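Local coordinates for ferrichrome ABC transporter substrate-binding protein (Staphylococcus pseudintermedius, PDB 5FLY) that binds ferrichrome as a class III solute-binding protein and probably delivers this iron-carrying siderophore to an ABC importer, at residues 22-27 and 43-48; 28-33 and 84-89; 146-151 and 186-191; 248-253 and 274-279. All coordinates share one frame; numbering follows the deposited sequence.

Contact 1. Residues 22-27 and 43-48; sequences PKDPKR and DANIVG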
loop_
_atom_site.group_PDB
_atom_site.type_symbol
_atom_site.label_atom_id
_atom_site.label_comp_id
_atom_site.label_asym_id
_atom_site.label_seq_id
_atom_site.Cartn_x
_atom_site.Cartn_y
_atom_site.Cartn_z
ATOM N N PRO A 22 -2.965 -25.117 1.968
ATOM C CA PRO A 22 -2.951 -25.806 3.257
ATOM C C PRO A 22 -3.916 -25.158 4.246
ATOM O O PRO A 22 -4.058 -23.940 4.258
ATOM C CB PRO A 22 -1.488 -25.670 3.714
ATOM C CG PRO A 22 -0.721 -25.417 2.480
ATOM C CD PRO A 22 -1.635 -24.600 1.611
ATOM N N LYS A 23 -4.574 -25.967 5.072
ATOM C CA LYS A 23 -5.388 -25.438 6.161
ATOM C C LYS A 23 -4.535 -24.608 7.108
ATOM O O LYS A 23 -4.959 -23.553 7.587
ATOM C CB LYS A 23 -6.065 -26.576 6.926
ATOM C CG LYS A 23 -6.991 -26.115 8.025
ATOM C CD LYS A 23 -7.791 -27.283 8.622
ATOM C CE LYS A 23 -6.942 -28.211 9.497
ATOM N NZ LYS A 23 -6.384 -27.553 10.733
ATOM N N ASP A 24 -3.334 -25.115 7.384
ATOM C CA ASP A 24 -2.341 -24.409 8.184
ATOM C C ASP A 24 -1.011 -24.319 7.444
ATOM O O ASP A 24 -0.164 -25.207 7.566
ATOM C CB ASP A 24 -2.161 -25.122 9.513
ATOM C CG ASP A 24 -1.164 -24.423 10.447
ATOM O OD1 ASP A 24 -0.839 -23.217 10.264
ATOM O OD2 ASP A 24 -0.740 -25.102 11.408
ATOM N N PRO A 25 -0.821 -23.246 6.660
ATOM C CA PRO A 25 0.407 -23.134 5.875
ATOM C C PRO A 25 1.650 -23.045 6.767
ATOM O O PRO A 25 1.701 -22.232 7.683
ATOM C CB PRO A 25 0.197 -21.841 5.070
ATOM C CG PRO A 25 -1.279 -21.631 5.053
ATOM C CD PRO A 25 -1.767 -22.161 6.366
ATOM N N LYS A 26 2.623 -23.901 6.483
ATOM C CA LYS A 26 3.827 -24.044 7.291
ATOM C C LYS A 26 5.056 -23.397 6.652
ATOM O O LYS A 26 6.032 -23.134 7.344
ATOM C CB LYS A 26 4.131 -25.532 7.535
ATOM C CG LYS A 26 3.042 -26.279 8.297
ATOM C CD LYS A 26 2.803 -25.694 9.672
ATOM C CE LYS A 26 2.000 -26.663 10.536
ATOM N NZ LYS A 26 1.726 -26.102 11.901
ATOM N N ARG A 27 5.015 -23.157 5.342
ATOM C CA ARG A 27 6.185 -22.671 4.616
ATOM C C ARG A 27 5.722 -21.786 3.469
ATOM O O ARG A 27 5.645 -22.220 2.332
ATOM C CB ARG A 27 7.042 -23.831 4.090
ATOM C CG ARG A 27 7.621 -24.724 5.179
ATOM C CD ARG A 27 8.608 -25.738 4.610
ATOM N NE ARG A 27 9.795 -25.092 4.066
ATOM C CZ ARG A 27 10.798 -24.618 4.798
ATOM N NH1 ARG A 27 10.751 -24.714 6.114
ATOM N NH2 ARG A 27 11.831 -24.026 4.215
ATOM N N ASP A 43 1.880 -13.236 12.268
ATOM C CA ASP A 43 2.853 -14.268 12.629
ATOM C C ASP A 43 2.707 -15.503 11.753
ATOM O O ASP A 43 2.782 -16.639 12.236
ATOM C CB ASP A 43 2.729 -14.676 14.102
ATOM C CG ASP A 43 3.918 -15.505 14.579
ATOM O OD1 ASP A 43 5.058 -15.247 14.120
ATOM O OD2 ASP A 43 3.713 -16.421 15.405
ATOM N N ALA A 44 2.511 -15.274 10.457
ATOM C CA ALA A 44 2.476 -16.367 9.491
ATOM C C ALA A 44 3.815 -17.095 9.391
ATOM O O ALA A 44 4.888 -16.530 9.673
ATOM C CB ALA A 44 2.078 -15.848 8.126
ATOM N N ASN A 45 3.751 -18.353 8.962
ATOM C CA ASN A 45 4.953 -19.168 8.801
ATOM C C ASN A 45 5.664 -18.863 7.482
ATOM O O ASN A 45 5.606 -19.641 6.520
ATOM C CB ASN A 45 4.591 -20.651 8.898
ATOM C CG ASN A 45 3.998 -21.018 10.260
ATOM O OD1 ASN A 45 4.554 -20.655 11.305
ATOM N ND2 ASN A 45 2.862 -21.714 10.258
ATOM N N ILE A 46 6.364 -17.735 7.445
ATOM C CA ILE A 46 6.993 -17.262 6.216
ATOM C C ILE A 46 8.443 -17.727 6.153
ATOM O O ILE A 46 9.222 -17.506 7.101
ATOM C CB ILE A 46 6.948 -15.724 6.117
ATOM C CG1 ILE A 46 5.496 -15.228 6.099
ATOM C CG2 ILE A 46 7.730 -15.237 4.886
ATOM C CD1 ILE A 46 5.344 -13.731 6.271
ATOM N N VAL A 47 8.809 -18.378 5.052
ATOM C CA VAL A 47 10.169 -18.875 4.870
ATOM C C VAL A 47 10.925 -18.189 3.736
ATOM O O VAL A 47 12.111 -18.418 3.557
ATOM C CB VAL A 47 10.189 -20.403 4.612
ATOM C CG1 VAL A 47 9.684 -21.163 5.839
ATOM C CG2 VAL A 47 9.377 -20.775 3.372
ATOM N N GLY A 48 10.251 -17.350 2.958
ATOM C CA GLY A 48 10.926 -16.574 1.925
ATOM C C GLY A 48 10.099 -15.348 1.649
ATOM O O GLY A 48 8.875 -15.412 1.732
HETATM O O HOH W 1 1.203 -19.408 8.278
#

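Contact 2. Residues 28-33 and 84-89; sequences IVVMAP and LIITYN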
loop_
_atom_site.group_PDB
_atom_site.type_symbol
_atom_site.label_atom_id
_atom_site.label_comp_id
_atom_site.label_asym_id
_atom_site.label_seq_id
_atom_site.Cartn_x
_atom_site.Cartn_y
_atom_site.Cartn_z
ATOM N N ILE A 28 5.432 -20.532 3.795
ATOM C CA ILE A 28 4.923 -19.565 2.830
ATOM C C ILE A 28 6.071 -18.775 2.239
ATOM O O ILE A 28 6.940 -18.304 2.966
ATOM C CB ILE A 28 3.934 -18.571 3.468
ATOM C CG1 ILE A 28 2.830 -19.308 4.212
ATOM C CG2 ILE A 28 3.330 -17.645 2.400
ATOM C CD1 ILE A 28 1.809 -18.383 4.868
ATOM N N VAL A 29 6.085 -18.640 0.919
ATOM C CA VAL A 29 6.988 -17.711 0.258
ATOM C C VAL A 29 6.141 -16.588 -0.291
ATOM O O VAL A 29 5.231 -16.832 -1.073
ATOM C CB VAL A 29 7.795 -18.394 -0.857
ATOM C CG1 VAL A 29 8.534 -17.355 -1.726
ATOM C CG2 VAL A 29 8.750 -19.414 -0.237
ATOM N N VAL A 30 6.408 -15.369 0.170
ATOM C CA VAL A 30 5.640 -14.208 -0.266
ATOM C C VAL A 30 6.452 -13.402 -1.285
ATOM O O VAL A 30 7.353 -12.645 -0.915
ATOM C CB VAL A 30 5.245 -13.323 0.940
ATOM C CG1 VAL A 30 4.353 -12.173 0.499
ATOM C CG2 VAL A 30 4.564 -14.155 2.023
ATOM N N MET A 31 6.142 -13.592 -2.566
ATOM C CA MET A 31 6.843 -12.887 -3.642
ATOM C C MET A 31 6.262 -11.499 -3.916
ATOM O O MET A 31 6.929 -10.654 -4.514
ATOM C CB MET A 31 6.813 -13.703 -4.928
ATOM C CG MET A 31 7.651 -14.961 -4.880
ATOM S SD MET A 31 9.353 -14.674 -4.306
ATOM C CE MET A 31 9.918 -13.436 -5.458
ATOM N N ALA A 32 5.013 -11.278 -3.521
ATOM C CA ALA A 32 4.367 -9.985 -3.693
ATOM C C ALA A 32 4.503 -9.172 -2.391
ATOM O O ALA A 32 3.855 -9.492 -1.387
ATOM C CB ALA A 32 2.910 -10.169 -4.066
ATOM N N PRO A 33 5.340 -8.121 -2.394
ATOM C CA PRO A 33 5.607 -7.435 -1.124
ATOM C C PRO A 33 4.386 -6.768 -0.498
ATOM O O PRO A 33 4.384 -6.540 0.708
ATOM C CB PRO A 33 6.663 -6.392 -1.502
ATOM C CG PRO A 33 6.579 -6.239 -2.986
ATOM C CD PRO A 33 6.166 -7.590 -3.491
ATOM N N LEU A 84 2.994 -23.012 0.148
ATOM C CA LEU A 84 2.119 -21.961 -0.350
ATOM C C LEU A 84 2.982 -20.825 -0.870
ATOM O O LEU A 84 3.929 -20.412 -0.194
ATOM C CB LEU A 84 1.172 -21.456 0.759
ATOM C CG LEU A 84 0.248 -20.293 0.388
ATOM C CD1 LEU A 84 -0.744 -20.692 -0.685
ATOM C CD2 LEU A 84 -0.502 -19.777 1.624
ATOM N N ILE A 85 2.634 -20.313 -2.057
ATOM C CA ILE A 85 3.317 -19.178 -2.670
ATOM C C ILE A 85 2.316 -18.056 -2.903
ATOM O O ILE A 85 1.218 -18.321 -3.361
ATOM C CB ILE A 85 3.963 -19.574 -4.009
ATOM C CG1 ILE A 85 5.001 -20.686 -3.790
ATOM C CG2 ILE A 85 4.582 -18.362 -4.689
ATOM C CD1 ILE A 85 5.402 -21.405 -5.063
ATOM N N ILE A 86 2.689 -16.826 -2.534
ATOM C CA ILE A 86 1.861 -15.640 -2.715
ATOM C C ILE A 86 2.552 -14.706 -3.686
ATOM O O ILE A 86 3.705 -14.362 -3.494
ATOM C CB ILE A 86 1.622 -14.862 -1.385
ATOM C CG1 ILE A 86 1.160 -15.793 -0.266
ATOM C CG2 ILE A 86 0.639 -13.692 -1.603
ATOM C CD1 ILE A 86 -0.140 -16.477 -0.527
ATOM N N THR A 87 1.853 -14.306 -4.744
ATOM C CA THR A 87 2.421 -13.363 -5.703
ATOM C C THR A 87 1.311 -12.506 -6.298
ATOM O O THR A 87 0.190 -12.483 -5.775
ATOM C CB THR A 87 3.215 -14.094 -6.828
ATOM O OG1 THR A 87 4.000 -13.135 -7.556
ATOM C CG2 THR A 87 2.288 -14.895 -7.754
ATOM N N TYR A 88 1.635 -11.774 -7.361
ATOM C CA TYR A 88 0.648 -10.963 -8.087
ATOM C C TYR A 88 0.273 -11.655 -9.375
ATOM O O TYR A 88 1.061 -12.415 -9.933
ATOM C CB TYR A 88 1.173 -9.573 -8.457
ATOM C CG TYR A 88 1.668 -8.680 -7.350
ATOM C CD1 TYR A 88 0.796 -8.044 -6.478
ATOM C CD2 TYR A 88 3.021 -8.412 -7.238
ATOM C CE1 TYR A 88 1.279 -7.202 -5.497
ATOM C CE2 TYR A 88 3.509 -7.588 -6.264
ATOM C CZ TYR A 88 2.640 -6.979 -5.403
ATOM O OH TYR A 88 3.179 -6.158 -4.447
ATOM N N ASN A 89 -0.913 -11.364 -9.885
ATOM C CA ASN A 89 -1.305 -11.950 -11.149
ATOM C C ASN A 89 -0.460 -11.381 -12.296
ATOM O O ASN A 89 -0.457 -11.947 -13.384
ATOM C CB ASN A 89 -2.816 -11.763 -11.390
ATOM C CG ASN A 89 -3.208 -10.329 -11.698
ATOM O OD1 ASN A 89 -2.488 -9.391 -11.372
ATOM N ND2 ASN A 89 -4.379 -10.159 -12.312
HETATM O O HOH W 2 5.467 -10.696 -7.624
#

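Contact 3. Residues 146-151 and 186-191; sequences KDIKAH and FGLQMP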
loop_
_atom_site.group_PDB
_atom_site.type_symbol
_atom_site.label_atom_id
_atom_site.label_comp_id
_atom_site.label_asym_id
_atom_site.label_seq_id
_atom_site.Cartn_x
_atom_site.Cartn_y
_atom_site.Cartn_z
ATOM N N LYS A 146 -11.563 13.298 12.998
ATOM C CA LYS A 146 -12.216 14.419 13.652
ATOM C C LYS A 146 -11.195 15.487 14.033
ATOM O O LYS A 146 -11.463 16.684 13.865
ATOM C CB LYS A 146 -12.973 13.952 14.888
ATOM C CG LYS A 146 -14.101 12.982 14.591
ATOM C CD LYS A 146 -14.682 12.393 15.867
ATOM C CE LYS A 146 -15.740 11.352 15.563
ATOM N NZ LYS A 146 -16.196 10.680 16.805
ATOM N N ASP A 147 -10.042 15.056 14.545
ATOM C CA ASP A 147 -8.985 15.981 14.966
ATOM C C ASP A 147 -8.451 16.770 13.772
ATOM O O ASP A 147 -8.239 17.981 13.856
ATOM C CB ASP A 147 -7.817 15.256 15.633
ATOM C CG ASP A 147 -8.210 14.517 16.903
ATOM O OD1 ASP A 147 -9.256 14.841 17.497
ATOM O OD2 ASP A 147 -7.458 13.604 17.312
ATOM N N ILE A 148 -8.195 16.066 12.672
ATOM C CA ILE A 148 -7.669 16.699 11.463
ATOM C C ILE A 148 -8.685 17.626 10.795
ATOM O O ILE A 148 -8.349 18.731 10.380
ATOM C CB ILE A 148 -7.204 15.627 10.442
ATOM C CG1 ILE A 148 -6.001 14.860 11.004
ATOM C CG2 ILE A 148 -6.830 16.263 9.105
ATOM C CD1 ILE A 148 -5.763 13.512 10.320
ATOM N N LYS A 149 -9.937 17.207 10.703
ATOM C CA LYS A 149 -10.938 18.029 10.033
ATOM C C LYS A 149 -11.294 19.267 10.870
ATOM O O LYS A 149 -11.633 20.320 10.327
ATOM C CB LYS A 149 -12.187 17.196 9.723
ATOM C CG LYS A 149 -11.970 16.241 8.548
ATOM C CD LYS A 149 -13.197 15.423 8.185
ATOM C CE LYS A 149 -12.911 14.539 6.989
ATOM N NZ LYS A 149 -14.101 13.755 6.575
ATOM N N ALA A 150 -11.185 19.149 12.184
ATOM C CA ALA A 150 -11.408 20.298 13.059
ATOM C C ALA A 150 -10.316 21.347 12.839
ATOM O O ALA A 150 -10.563 22.551 12.944
ATOM C CB ALA A 150 -11.431 19.859 14.514
ATOM N N HIS A 151 -9.109 20.878 12.529
ATOM C CA HIS A 151 -7.968 21.767 12.348
ATOM C C HIS A 151 -7.958 22.407 10.964
ATOM O O HIS A 151 -7.731 23.615 10.821
ATOM C CB HIS A 151 -6.661 21.004 12.575
ATOM C CG HIS A 151 -5.442 21.848 12.386
ATOM N ND1 HIS A 151 -5.194 22.973 13.145
ATOM C CD2 HIS A 151 -4.412 21.746 11.512
ATOM C CE1 HIS A 151 -4.061 23.525 12.746
ATOM N NE2 HIS A 151 -3.566 22.798 11.759
ATOM N N PHE A 186 -9.081 8.518 7.163
ATOM C CA PHE A 186 -9.311 9.893 7.630
ATOM C C PHE A 186 -10.483 10.561 6.897
ATOM O O PHE A 186 -10.974 11.608 7.335
ATOM C CB PHE A 186 -8.077 10.792 7.444
ATOM C CG PHE A 186 -6.884 10.453 8.313
ATOM C CD1 PHE A 186 -6.976 9.591 9.390
ATOM C CD2 PHE A 186 -5.643 11.030 8.025
ATOM C CE1 PHE A 186 -5.838 9.306 10.166
ATOM C CE2 PHE A 186 -4.518 10.754 8.804
ATOM C CZ PHE A 186 -4.618 9.889 9.866
ATOM N N GLY A 187 -10.902 9.998 5.763
ATOM C CA GLY A 187 -12.081 10.489 5.059
ATOM C C GLY A 187 -11.933 11.856 4.420
ATOM O O GLY A 187 -12.913 12.592 4.253
ATOM N N LEU A 188 -10.706 12.206 4.058
ATOM C CA LEU A 188 -10.447 13.457 3.355
ATOM C C LEU A 188 -10.859 13.335 1.886
ATOM O O LEU A 188 -10.869 12.246 1.321
ATOM C CB LEU A 188 -8.972 13.837 3.468
ATOM C CG LEU A 188 -8.518 14.083 4.905
ATOM C CD1 LEU A 188 -7.019 14.150 4.983
ATOM C CD2 LEU A 188 -9.126 15.390 5.431
ATOM N N GLN A 189 -11.189 14.459 1.266
ATOM C CA GLN A 189 -11.723 14.441 -0.083
ATOM C C GLN A 189 -10.638 14.327 -1.131
ATOM O O GLN A 189 -9.506 14.770 -0.940
ATOM C CB GLN A 189 -12.540 15.703 -0.359
ATOM C CG GLN A 189 -13.597 16.018 0.691
ATOM C CD GLN A 189 -14.445 14.821 1.062
ATOM O OE1 GLN A 189 -14.451 14.382 2.218
ATOM N NE2 GLN A 189 -15.177 14.291 0.089
ATOM N N MET A 190 -11.008 13.723 -2.248
ATOM C CA MET A 190 -10.155 13.694 -3.424
ATOM C C MET A 190 -10.715 14.669 -4.447
ATOM O O MET A 190 -11.908 14.619 -4.750
ATOM C CB MET A 190 -10.075 12.292 -4.010
ATOM C CG MET A 190 -9.137 12.192 -5.204
ATOM S SD MET A 190 -9.076 10.506 -5.814
ATOM C CE MET A 190 -7.982 9.772 -4.597
ATOM N N PRO A 191 -9.860 15.568 -4.981
ATOM C CA PRO A 191 -10.328 16.481 -6.026
ATOM C C PRO A 191 -10.941 15.708 -7.188
ATOM O O PRO A 191 -10.419 14.653 -7.578
ATOM C CB PRO A 191 -9.058 17.214 -6.451
ATOM C CG PRO A 191 -8.168 17.143 -5.251
ATOM C CD PRO A 191 -8.445 15.807 -4.635
#

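Contact 4. Residues 248-253 and 274-279; sequences YAFNVD and KQLLAL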
loop_
_atom_site.group_PDB
_atom_site.type_symbol
_atom_site.label_atom_id
_atom_site.label_comp_id
_atom_site.label_asym_id
_atom_site.label_seq_id
_atom_site.Cartn_x
_atom_site.Cartn_y
_atom_site.Cartn_z
ATOM N N TYR A 248 0.259 24.489 2.765
ATOM C CA TYR A 248 -0.380 23.210 2.998
ATOM C C TYR A 248 0.232 22.149 2.079
ATOM O O TYR A 248 -0.479 21.335 1.493
ATOM C CB TYR A 248 -1.890 23.316 2.748
ATOM C CG TYR A 248 -2.703 23.909 3.881
ATOM C CD1 TYR A 248 -2.100 24.505 4.981
ATOM C CD2 TYR A 248 -4.091 23.851 3.842
ATOM C CE1 TYR A 248 -2.873 25.026 6.021
ATOM C CE2 TYR A 248 -4.865 24.375 4.865
ATOM C CZ TYR A 248 -4.252 24.954 5.952
ATOM O OH TYR A 248 -5.035 25.469 6.970
ATOM N N ALA A 249 1.553 22.171 1.946
ATOM C CA ALA A 249 2.245 21.226 1.074
ATOM C C ALA A 249 3.469 20.701 1.803
ATOM O O ALA A 249 4.265 21.479 2.325
ATOM C CB ALA A 249 2.634 21.888 -0.262
ATOM N N PHE A 250 3.607 19.381 1.872
ATOM C CA PHE A 250 4.765 18.785 2.529
ATOM C C PHE A 250 5.150 17.485 1.854
ATOM O O PHE A 250 4.357 16.897 1.116
ATOM C CB PHE A 250 4.524 18.562 4.042
ATOM C CG PHE A 250 3.377 17.633 4.384
ATOM C CD1 PHE A 250 2.091 18.127 4.584
ATOM C CD2 PHE A 250 3.592 16.271 4.562
ATOM C CE1 PHE A 250 1.043 17.270 4.930
ATOM C CE2 PHE A 250 2.555 15.422 4.907
ATOM C CZ PHE A 250 1.281 15.924 5.090
ATOM N N ASN A 251 6.391 17.081 2.092
ATOM C CA ASN A 251 6.933 15.844 1.552
ATOM C C ASN A 251 6.888 14.716 2.558
ATOM O O ASN A 251 6.986 14.933 3.776
ATOM C CB ASN A 251 8.386 16.019 1.112
ATOM C CG ASN A 251 8.568 17.118 0.084
ATOM O OD1 ASN A 251 7.679 17.399 -0.703
ATOM N ND2 ASN A 251 9.747 17.722 0.076
ATOM N N VAL A 252 6.752 13.505 2.041
ATOM C CA VAL A 252 6.913 12.305 2.853
ATOM C C VAL A 252 7.903 11.341 2.184
ATOM O O VAL A 252 8.163 11.440 0.996
ATOM C CB VAL A 252 5.569 11.584 3.081
ATOM C CG1 VAL A 252 4.569 12.489 3.817
ATOM C CG2 VAL A 252 4.984 11.123 1.759
ATOM N N ASP A 253 8.416 10.391 2.969
ATOM C CA ASP A 253 9.415 9.414 2.540
ATOM C C ASP A 253 8.753 8.283 1.766
ATOM O O ASP A 253 8.068 7.453 2.356
ATOM C CB ASP A 253 10.155 8.866 3.771
ATOM C CG ASP A 253 11.285 7.913 3.420
ATOM O OD1 ASP A 253 11.272 7.283 2.346
ATOM O OD2 ASP A 253 12.195 7.770 4.264
ATOM N N LYS A 274 0.500 13.847 12.323
ATOM C CA LYS A 274 1.426 14.840 12.868
ATOM C C LYS A 274 1.624 15.994 11.890
ATOM O O LYS A 274 1.541 17.169 12.266
ATOM C CB LYS A 274 2.779 14.205 13.206
ATOM C CG LYS A 274 3.847 15.223 13.624
ATOM C CD LYS A 274 5.041 14.556 14.300
ATOM C CE LYS A 274 5.839 13.700 13.343
ATOM N NZ LYS A 274 6.481 14.511 12.276
ATOM N N GLN A 275 1.888 15.663 10.634
ATOM C CA GLN A 275 2.207 16.696 9.668
ATOM C C GLN A 275 0.952 17.505 9.300
ATOM O O GLN A 275 1.037 18.710 9.103
ATOM C CB GLN A 275 2.867 16.089 8.420
ATOM C CG GLN A 275 4.251 15.508 8.705
ATOM C CD GLN A 275 5.163 15.484 7.487
ATOM O OE1 GLN A 275 5.461 16.520 6.901
ATOM N NE2 GLN A 275 5.621 14.292 7.108
ATOM N N LEU A 276 -0.212 16.858 9.260
ATOM C CA LEU A 276 -1.446 17.572 8.950
ATOM C C LEU A 276 -1.818 18.544 10.073
ATOM O O LEU A 276 -2.246 19.666 9.806
ATOM C CB LEU A 276 -2.595 16.586 8.682
ATOM C CG LEU A 276 -2.489 15.834 7.356
ATOM C CD1 LEU A 276 -3.416 14.639 7.309
ATOM C CD2 LEU A 276 -2.800 16.770 6.201
ATOM N N LEU A 277 -1.655 18.110 11.320
ATOM C CA LEU A 277 -2.019 18.960 12.451
ATOM C C LEU A 277 -1.006 20.094 12.652
ATOM O O LEU A 277 -1.326 21.099 13.292
ATOM C CB LEU A 277 -2.149 18.129 13.722
ATOM C CG LEU A 277 -3.351 17.195 13.832
ATOM C CD1 LEU A 277 -3.324 16.477 15.152
ATOM C CD2 LEU A 277 -4.673 17.934 13.646
ATOM N N ALA A 278 0.193 19.935 12.093
ATOM C CA ALA A 278 1.255 20.948 12.206
ATOM C C ALA A 278 1.102 22.065 11.175
ATOM O O ALA A 278 1.745 23.123 11.280
ATOM C CB ALA A 278 2.612 20.291 12.062
ATOM N N LEU A 279 0.257 21.827 10.180
ATOM C CA LEU A 279 -0.006 22.821 9.144
ATOM C C LEU A 279 -0.596 24.094 9.753
ATOM O O LEU A 279 -1.338 24.028 10.736
ATOM C CB LEU A 279 -0.954 22.264 8.068
ATOM C CG LEU A 279 -0.430 21.121 7.188
ATOM C CD1 LEU A 279 -1.502 20.709 6.194
ATOM C CD2 LEU A 279 0.832 21.532 6.469
HETATM O O HOH W 3 7.873 16.887 5.574
#

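Contact 1. Residues 22-27 and 43-48
The carboxamide of Asn45 reaches across to the backbone of Pro25 and shows how one side chain can tie a loop to the approach of a strand. Its CG stands anti to the carbonyl carbon (chi1 -62°), and Asn45 ND2 gives a nearly straight hydrogen bond, close to the amide plane, to Pro25 O at 2.9 Å. A water between Pro25 O and Asn45 N repeats the link, so the carbonyl takes two donors. Next to the amide, Asn45 CB lies 3.3 Å from Lys26 O. The Lys26 chain bends at chi2 (-60°) and lies alongside Asn45, pointing the same way; Lys26 NZ makes a salt bridge with Asp24 OD2 at 2.7 Å, meeting that oxygen from above the carboxylate plane. The bend of Arg27 at chi3 (66°) turns NE; the side chain crosses Val47 at about a right angle, and Val47 CG1 lies over one guanidinium face, 3.7 Å from Arg27 NH1. Leu80 O holds Arg27 NH2, and Asp83 receives the backbone N-H groups of Lys26 and Arg27. The contact lies at the surface, just past helix 36-41, where the loop after strand 15-22 enters strand 28-30, neighbour of strand 46-50 in the parallel sheet.

Contact 2. Residues 28-33 and 84-89
Ala32 presses its methyl group onto the ring of Tyr88, a small knob set on a flat aromatic surface where strand 28-30 has ended and strand 84-88 is ending. Ala32 CB sits over the centre of the Tyr88 ring, 3.4 Å from the centroid and 10° off the normal, a CH-pi contact. Pro33 comes in beside it with Pro33 CD 3.4 Å from Tyr88 OH, the two side chains crossing at about a right angle. Further back, strands 28-30 and 84-88 run parallel in direct register within the five-stranded parallel sheet. On the face carrying Ile28, Val30, Leu84 and Ile86, the Ile28 CG2 branch sits 3.9 Å from Ile86 CG1, and Val30 CG1 lies 4.3 Å from Ile86 CB, so Ile86 is flanked by both. Met31 CB lies beside Thr87, 3.9 Å from Thr87 OG1. Backbone hydrogen bonds join the two strands, and Ile86 O takes one from Met31 N and a weak one from Ala32 N. Thr87 OG1 pairs with Asp91, and Tyr88 OH with Thr34, which lines the pocket of the bound polyethylene glycol fragment. The chemistry thus changes along the contact, from an aliphatic, backbone-bonded sheet interior to polar groups and an aromatic ring near the ligand pocket.

Contact 3. Residues 146-151 and 186-191
Ile148 CD1 comes to rest on the Phe186 ring through two torsions: chi1 (-66°) puts CG1 anti to the carbonyl carbon, and chi2 (161°) carries CD1 on in the extended direction. The methyl lies over one face, offset toward the rim, with CD2 and CE2 of Phe186 the nearest ring atoms. Ile148 CD1 is 3.6 Å from the Phe186 centroid, a CH-pi contact in which the two side chains cross at about a right angle. Lys149 is extended beyond CG, and Lys149 NZ donates to Gly187 O at 2.9 Å, from well above the carbonyl plane. Its aliphatic part also packs on the loop, with Lys149 CE 4.2 Å from Leu188 CD2. Gly187 has positive phi (69°) and is the first residue to leave the helical conformation after helix 179-185. Phe186 O is bonded by Ser145 OG of the same long helix, and Leu276 packs against Ile148. Chemically, the long helix grips a helix end both by an apolar methyl-on-ring contact and by an ammonium group on a backbone carbonyl. That ammonium lies at the C-terminal end of helix 179-185, where the helix dipole would probably favour a positive charge.

Contact 4. Residues 248-253 and 274-279
Phe250 and Gln275 lie obliquely across each other, and their packing sets the middle of this strand-helix contact. Phe250 CG occupies the position between the backbone N and the carbonyl carbon (chi1 61°), and the ring offers one face to the helix. Gln275 CB rests over that face of Phe250, offset toward the rim, 3.8 Å from the centroid and 19° off the normal, a CH-pi contact. The carboxamide then passes beyond CB with its plane 41° from that of the ring, bringing Gln275 OE1 to 3.0 Å from Phe250 CD2. A water bridges Gln275 OE1 to Asn251 O with 2.8 Å to each oxygen, and Gln275 NE2 donates a hydrogen bond to Asp271 one turn earlier in the helix. Val252 CG1 lies 3.9 Å from Gln275 NE2.

Two leucines also pack on the phenylalanine. Leu276 crosses it at about a right angle, with Leu276 CD2 at the ring edge near its plane, 4.1 Å from Phe250 CE1. Leu279 also crosses Phe250 at about a right angle, and its CD2 meets CD1 of Phe250. The same leucine turns to Tyr248: Leu279 CD1 is over one face of the tyrosine ring and Leu279 CB is 3.9 Å from Tyr248 CE1, the two side chains crossing at a slant.

Strand 249-253, outermost in the mixed sheet and bonded to strand 218-223, runs nearly antiparallel to the last turn of helix 262-278. Leu276 also touches Leu152 of helix 127-152, so the C-terminal helix lies against both the sheet and that long helix.

In the fold
Following the chain from the N terminus, contact 1 closes a short loop from 22-27 to the start of strand 46-50, and contact 2 a longer one from 28-33 to strand 84-88. Their segments alternate, so the two loops cross; they meet at Ile28, bonded to Asn45 and Val47, and build on the parallel sheet of the N-terminal lobe. Helix 127-152 is the long connection between lobes characteristic of class III binding proteins. In the C-terminal lobe, contact 3 closes a loop from that helix to the turn after helix 179-185, and contact 4, in series, closes one from edge strand 249-253 to the C-terminal helix. Contacts 3 and 4 touch where His151 meets Leu279.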